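Local coordinates for protein 2-C-methyl-D-erythritol 4-phosphate cytidylyltransferase (Thermus thermophilus HB8, PDB 2PX7) that probably catalyses the transfer of a cytidylyl group from CTP to 2-C-methyl-D-erythritol 4-phosphate, releasing diphosphate, in the second step of the DXP route to isoprenoids, at residues H182-A185 with R186-L190; Q197-A201 with L202-V206. One frame throughout, in Å; residues are numbered along the deposited sequence.

Contact 1 (H182-A185 with R186-L190); sequences HAYA and RRKGL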
loop_
_atom_site.group_PDB
_atom_site.type_symbol
_atom_site.label_atom_id
_atom_site.label_comp_id
_atom_site.label_asym_id
_atom_site.label_seq_id
_atom_site.Cartn_x
_atom_site.Cartn_y
_atom_site.Cartn_z
ATOM N N HIS A 182 6.975 10.440 25.677
ATOM C CA HIS A 182 7.453 11.723 25.205
ATOM C C HIS A 182 8.479 12.365 26.166
ATOM O O HIS A 182 9.432 12.977 25.704
ATOM C CB HIS A 182 6.284 12.667 24.879
ATOM C CG HIS A 182 5.725 12.472 23.500
ATOM N ND1 HIS A 182 6.153 13.201 22.412
ATOM C CD2 HIS A 182 4.795 11.604 23.030
ATOM C CE1 HIS A 182 5.494 12.810 21.336
ATOM N NE2 HIS A 182 4.665 11.837 21.684
ATOM N N ALA A 183 8.308 12.181 27.476
ATOM C CA ALA A 183 9.279 12.688 28.474
ATOM C C ALA A 183 10.660 12.033 28.338
ATOM O O ALA A 183 11.699 12.711 28.354
ATOM C CB ALA A 183 8.737 12.502 29.903
ATOM N N TYR A 184 10.667 10.709 28.204
ATOM C CA TYR A 184 11.901 9.963 27.989
ATOM C C TYR A 184 12.547 10.331 26.657
ATOM O O TYR A 184 13.766 10.466 26.578
ATOM C CB TYR A 184 11.620 8.461 28.055
ATOM C CG TYR A 184 12.834 7.577 27.889
ATOM C CD1 TYR A 184 13.837 7.534 28.866
ATOM C CD2 TYR A 184 12.971 6.764 26.769
ATOM C CE1 TYR A 184 14.958 6.692 28.723
ATOM C CE2 TYR A 184 14.079 5.925 26.613
ATOM C CZ TYR A 184 15.066 5.890 27.596
ATOM O OH TYR A 184 16.175 5.072 27.430
ATOM N N ALA A 185 11.731 10.493 25.614
ATOM C CA ALA A 185 12.246 10.897 24.304
ATOM C C ALA A 185 12.912 12.280 24.335
ATOM O O ALA A 185 13.934 12.480 23.695
ATOM C CB ALA A 185 11.169 10.842 23.253
ATOM N N ARG A 186 12.328 13.216 25.086
ATOM C CA ARG A 186 12.893 14.557 25.267
ATOM C C ARG A 186 14.303 14.481 25.877
ATOM O O ARG A 186 15.228 15.092 25.353
ATOM C CB ARG A 186 11.953 15.409 26.138
ATOM C CG ARG A 186 12.124 16.934 26.030
ATOM C CD ARG A 186 10.975 17.688 26.760
ATOM N NE ARG A 186 9.647 17.245 26.304
ATOM C CZ ARG A 186 8.667 16.749 27.084
ATOM N NH1 ARG A 186 8.813 16.640 28.412
ATOM N NH2 ARG A 186 7.520 16.368 26.526
ATOM N N ARG A 187 14.455 13.695 26.947
ATOM C CA ARG A 187 15.755 13.463 27.606
ATOM C C ARG A 187 16.820 12.813 26.715
ATOM O O ARG A 187 18.008 13.116 26.836
ATOM C CB ARG A 187 15.588 12.616 28.875
ATOM C CG ARG A 187 14.578 13.181 29.849
ATOM C CD ARG A 187 14.693 12.631 31.277
ATOM N NE ARG A 187 15.075 11.219 31.379
ATOM C CZ ARG A 187 14.216 10.212 31.522
ATOM N NH1 ARG A 187 12.897 10.431 31.549
ATOM N NH2 ARG A 187 14.684 8.971 31.626
ATOM N N LYS A 188 16.396 11.921 25.831
ATOM C CA LYS A 188 17.315 11.160 25.003
ATOM C C LYS A 188 17.591 11.779 23.633
ATOM O O LYS A 188 18.512 11.341 22.941
ATOM C CB LYS A 188 16.795 9.723 24.820
ATOM C CG LYS A 188 16.558 8.956 26.117
ATOM C CD LYS A 188 17.850 8.630 26.875
ATOM C CE LYS A 188 18.576 7.424 26.268
ATOM N NZ LYS A 188 19.648 6.893 27.176
ATOM N N GLY A 189 16.796 12.777 23.238
ATOM C CA GLY A 189 16.844 13.309 21.875
ATOM C C GLY A 189 16.379 12.319 20.819
ATOM O O GLY A 189 16.826 12.357 19.661
ATOM N N LEU A 190 15.469 11.433 21.229
ATOM C CA LEU A 190 14.883 10.444 20.336
ATOM C C LEU A 190 13.758 11.045 19.516
ATOM O O LEU A 190 12.791 11.588 20.052
ATOM C CB LEU A 190 14.381 9.209 21.126
ATOM C CG LEU A 190 13.606 8.135 20.343
ATOM C CD1 LEU A 190 14.465 7.482 19.257
ATOM C CD2 LEU A 190 13.025 7.071 21.310
HETATM O O HOH W 1 12.633 14.319 21.155
#
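The carbonyl oxygen of A185 is the polar atom on which the end of helix 175-188 converges. L190 N donates to A185 O at 3.1 Å, K188 N, whose main bond is to Y184 O, adds a weak one, and a bridging water gives A185 O a further weak bond while donating to L190 O at 2.9 Å. G189, with positive phi, is where the backbone leaves the helix and turns L190 back beneath A185, whose CB packs 4.2 Å from L190 CB. The regular helical bonds come just before, R186 N to H182 O and R187 N to A183 O.

On another flank of the helix the ring of Y184 is framed by two cationic chains. CG of Y184 stands anti to the backbone N (chi1 -178°), which lays the ring along the helix flank beside K188. The K188 chain, kinked at chi2 and chi3, passes over one face: its CG makes a CH-pi contact 3.8 Å from the centroid of the Y184 ring, 14° off the normal, and its CE goes on to 3.6 Å from Y184 OH. R187 arrives at the rim instead, NH2 lying in the ring plane 3.2 Å from Y184 CD1, with guanidinium and ring planes 68° apart, so the two groups are not stacked. With an alanine here, the K188 methylenes would probably lose the face they lie over and the R187 guanidinium its neighbour at the ring edge, leaving both chains freer to turn.

The H182 ring leads off to pack on helix 93-103, and its NE2 is hydrogen-bonded to D195. The lysine thus meets the tyrosine through its aliphatic methylenes, a contact needing no pairing of charge, while the carbonyl oxygen of the last turn, A185 O, is taken up by backbone N-H groups and water.

Contact 2 (Q197-A201 with L202-V206); sequences QLVQA and LGYPV
V199 CG1 approaches the Y204 ring obliquely, 3.9 Å from Y204 CD2, while CD of the next residue, P205, lies over one face of that ring, 3.4 Å above its plane and offset toward the rim. The same valine methyl lies 3.7 Å from Y204 CB, and the valine and tyrosine side chains run side by side in the same direction. CG1 of V199, anti to the backbone N (chi1 171°), is placed against the returning chain, where V206 CG2 meets it at 3.9 Å. One methyl therefore touches both Y204 and V206.

The backbone holds this return in place. V199 O accepts from L202 N at 3.0 Å and, weakly, from Y204 N, while G203 N donates to Q200 O at 2.9 Å. Both L202 N and G203 N stand well above the planes of the carbonyls they reach, 62° and 57° out respectively, as the chain tightens at the helix end. G203 has positive phi, and the bonds G203 N to Q200 O and, weakly, Y204 N to V199 O make the helix end a Schellman motif; a side chain at the backbone angles of G203 would be jammed against the carbonyl oxygen of L202. L202 CB, meanwhile, lies against V199 O at 3.3 Å.

Beyond the turn the chain heads for strand 207-210. Y204 OH bonds to S134 O, and the Y204 and V206 side chains pack on strand 136-142. V199 reaches F173 in strand 165-174, with L198 and L202 resting on helix 175-188. The second subunit also joins in: Q200 NE2 is hydrogen-bonded to G156 O of that subunit, V206 forms backbone bonds with it, and its Y155 packs on Q197, Q200 and V206. The motif thus leads from helix 195-201 to strand 207-210, outermost in the main sheet within this chain, at the contact with the second subunit.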
loop_
_atom_site.group_PDB
_atom_site.type_symbol
_atom_site.label_atom_id
_atom_site.label_comp_id
_atom_site.label_asym_id
_atom_site.label_seq_id
_atom_site.Cartn_x
_atom_site.Cartn_y
_atom_site.Cartn_z
ATOM N N GLN A 197 6.805 3.958 18.390
ATOM C CA GLN A 197 8.255 3.792 18.596
ATOM C C GLN A 197 8.788 4.422 19.866
ATOM O O GLN A 197 9.756 3.924 20.439
ATOM C CB GLN A 197 9.022 4.316 17.394
ATOM C CG GLN A 197 8.913 3.389 16.185
ATOM C CD GLN A 197 9.306 4.107 14.932
ATOM O OE1 GLN A 197 10.488 4.148 14.567
ATOM N NE2 GLN A 197 8.330 4.747 14.296
ATOM N N LEU A 198 8.168 5.520 20.307
ATOM C CA LEU A 198 8.555 6.184 21.573
ATOM C C LEU A 198 8.147 5.330 22.772
ATOM O O LEU A 198 8.861 5.250 23.760
ATOM C CB LEU A 198 7.875 7.550 21.682
ATOM C CG LEU A 198 8.114 8.580 20.567
ATOM C CD1 LEU A 198 7.519 9.911 20.980
ATOM C CD2 LEU A 198 9.597 8.722 20.202
ATOM N N VAL A 199 6.974 4.709 22.676
ATOM C CA VAL A 199 6.462 3.858 23.738
ATOM C C VAL A 199 7.322 2.573 23.860
ATOM O O VAL A 199 7.646 2.128 24.960
ATOM C CB VAL A 199 4.931 3.533 23.511
ATOM C CG1 VAL A 199 4.429 2.466 24.500
ATOM C CG2 VAL A 199 4.085 4.804 23.642
ATOM N N GLN A 200 7.673 2.001 22.710
ATOM C CA GLN A 200 8.606 0.873 22.610
ATOM C C GLN A 200 9.951 1.158 23.308
ATOM O O GLN A 200 10.482 0.292 23.996
ATOM C CB GLN A 200 8.789 0.530 21.120
ATOM C CG GLN A 200 9.640 -0.683 20.783
ATOM C CD GLN A 200 9.644 -0.920 19.282
ATOM O OE1 GLN A 200 9.762 0.025 18.485
ATOM N NE2 GLN A 200 9.481 -2.162 18.890
ATOM N N ALA A 201 10.475 2.377 23.176
ATOM C CA ALA A 201 11.746 2.748 23.818
ATOM C C ALA A 201 11.676 2.749 25.352
ATOM O O ALA A 201 12.695 2.640 26.032
ATOM C CB ALA A 201 12.255 4.091 23.274
ATOM N N LEU A 202 10.462 2.810 25.900
ATOM C CA LEU A 202 10.266 2.652 27.347
ATOM C C LEU A 202 10.387 1.210 27.828
ATOM O O LEU A 202 10.612 0.959 29.001
ATOM C CB LEU A 202 8.894 3.214 27.764
ATOM C CG LEU A 202 8.703 4.721 27.933
ATOM C CD1 LEU A 202 7.238 4.996 28.296
ATOM C CD2 LEU A 202 9.614 5.308 29.025
ATOM N N GLY A 203 10.236 0.253 26.927
ATOM C CA GLY A 203 10.162 -1.131 27.328
ATOM C C GLY A 203 8.708 -1.573 27.407
ATOM O O GLY A 203 8.426 -2.655 27.921
ATOM N N TYR A 204 7.790 -0.740 26.913
ATOM C CA TYR A 204 6.355 -1.060 26.966
ATOM C C TYR A 204 5.883 -1.786 25.677
ATOM O O TYR A 204 6.132 -1.306 24.564
ATOM C CB TYR A 204 5.504 0.193 27.207
ATOM C CG TYR A 204 4.076 -0.107 27.688
ATOM C CD1 TYR A 204 3.758 -0.072 29.044
ATOM C CD2 TYR A 204 3.056 -0.431 26.781
ATOM C CE1 TYR A 204 2.473 -0.351 29.498
ATOM C CE2 TYR A 204 1.754 -0.719 27.225
ATOM C CZ TYR A 204 1.481 -0.674 28.587
ATOM O OH TYR A 204 0.233 -0.937 29.054
ATOM N N PRO A 205 5.172 -2.923 25.836
ATOM C CA PRO A 205 4.692 -3.709 24.683
ATOM C C PRO A 205 3.613 -2.965 23.887
ATOM O O PRO A 205 2.680 -2.409 24.457
ATOM C CB PRO A 205 4.106 -4.974 25.340
ATOM C CG PRO A 205 3.679 -4.504 26.729
ATOM C CD PRO A 205 4.768 -3.529 27.126
ATOM N N VAL A 206 3.749 -2.939 22.575
ATOM C CA VAL A 206 2.744 -2.266 21.751
ATOM C C VAL A 206 1.987 -3.307 20.934
ATOM O O VAL A 206 2.569 -3.964 20.095
ATOM C CB VAL A 206 3.367 -1.185 20.834
ATOM C CG1 VAL A 206 2.301 -0.496 19.989
ATOM C CG2 VAL A 206 4.164 -0.161 21.681
#

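How the contacts relate
Contacts 1 and 2 are successive helix ends in the chain: helix 175-188 closes in contact 1, and helix 195-201, which follows it, closes in contact 2. Their centres lie 12 Å apart, and the two helices pack directly. H182 NE2 comes within 3.5 Å of L198 CD1, L190 CD2 within 3.7 Å of A201 CB, and Y184 CB within 3.9 Å of L202 CD2, so residues of the last turns of helix 175-188, with L190 just beyond it, bear on helix 195-201 and on the start of the turn that follows. Contact 2 alone of the pair reaches the second subunit. Both lie away from the residues predicted to stabilise the transition state or position the substrate, and are structural packing.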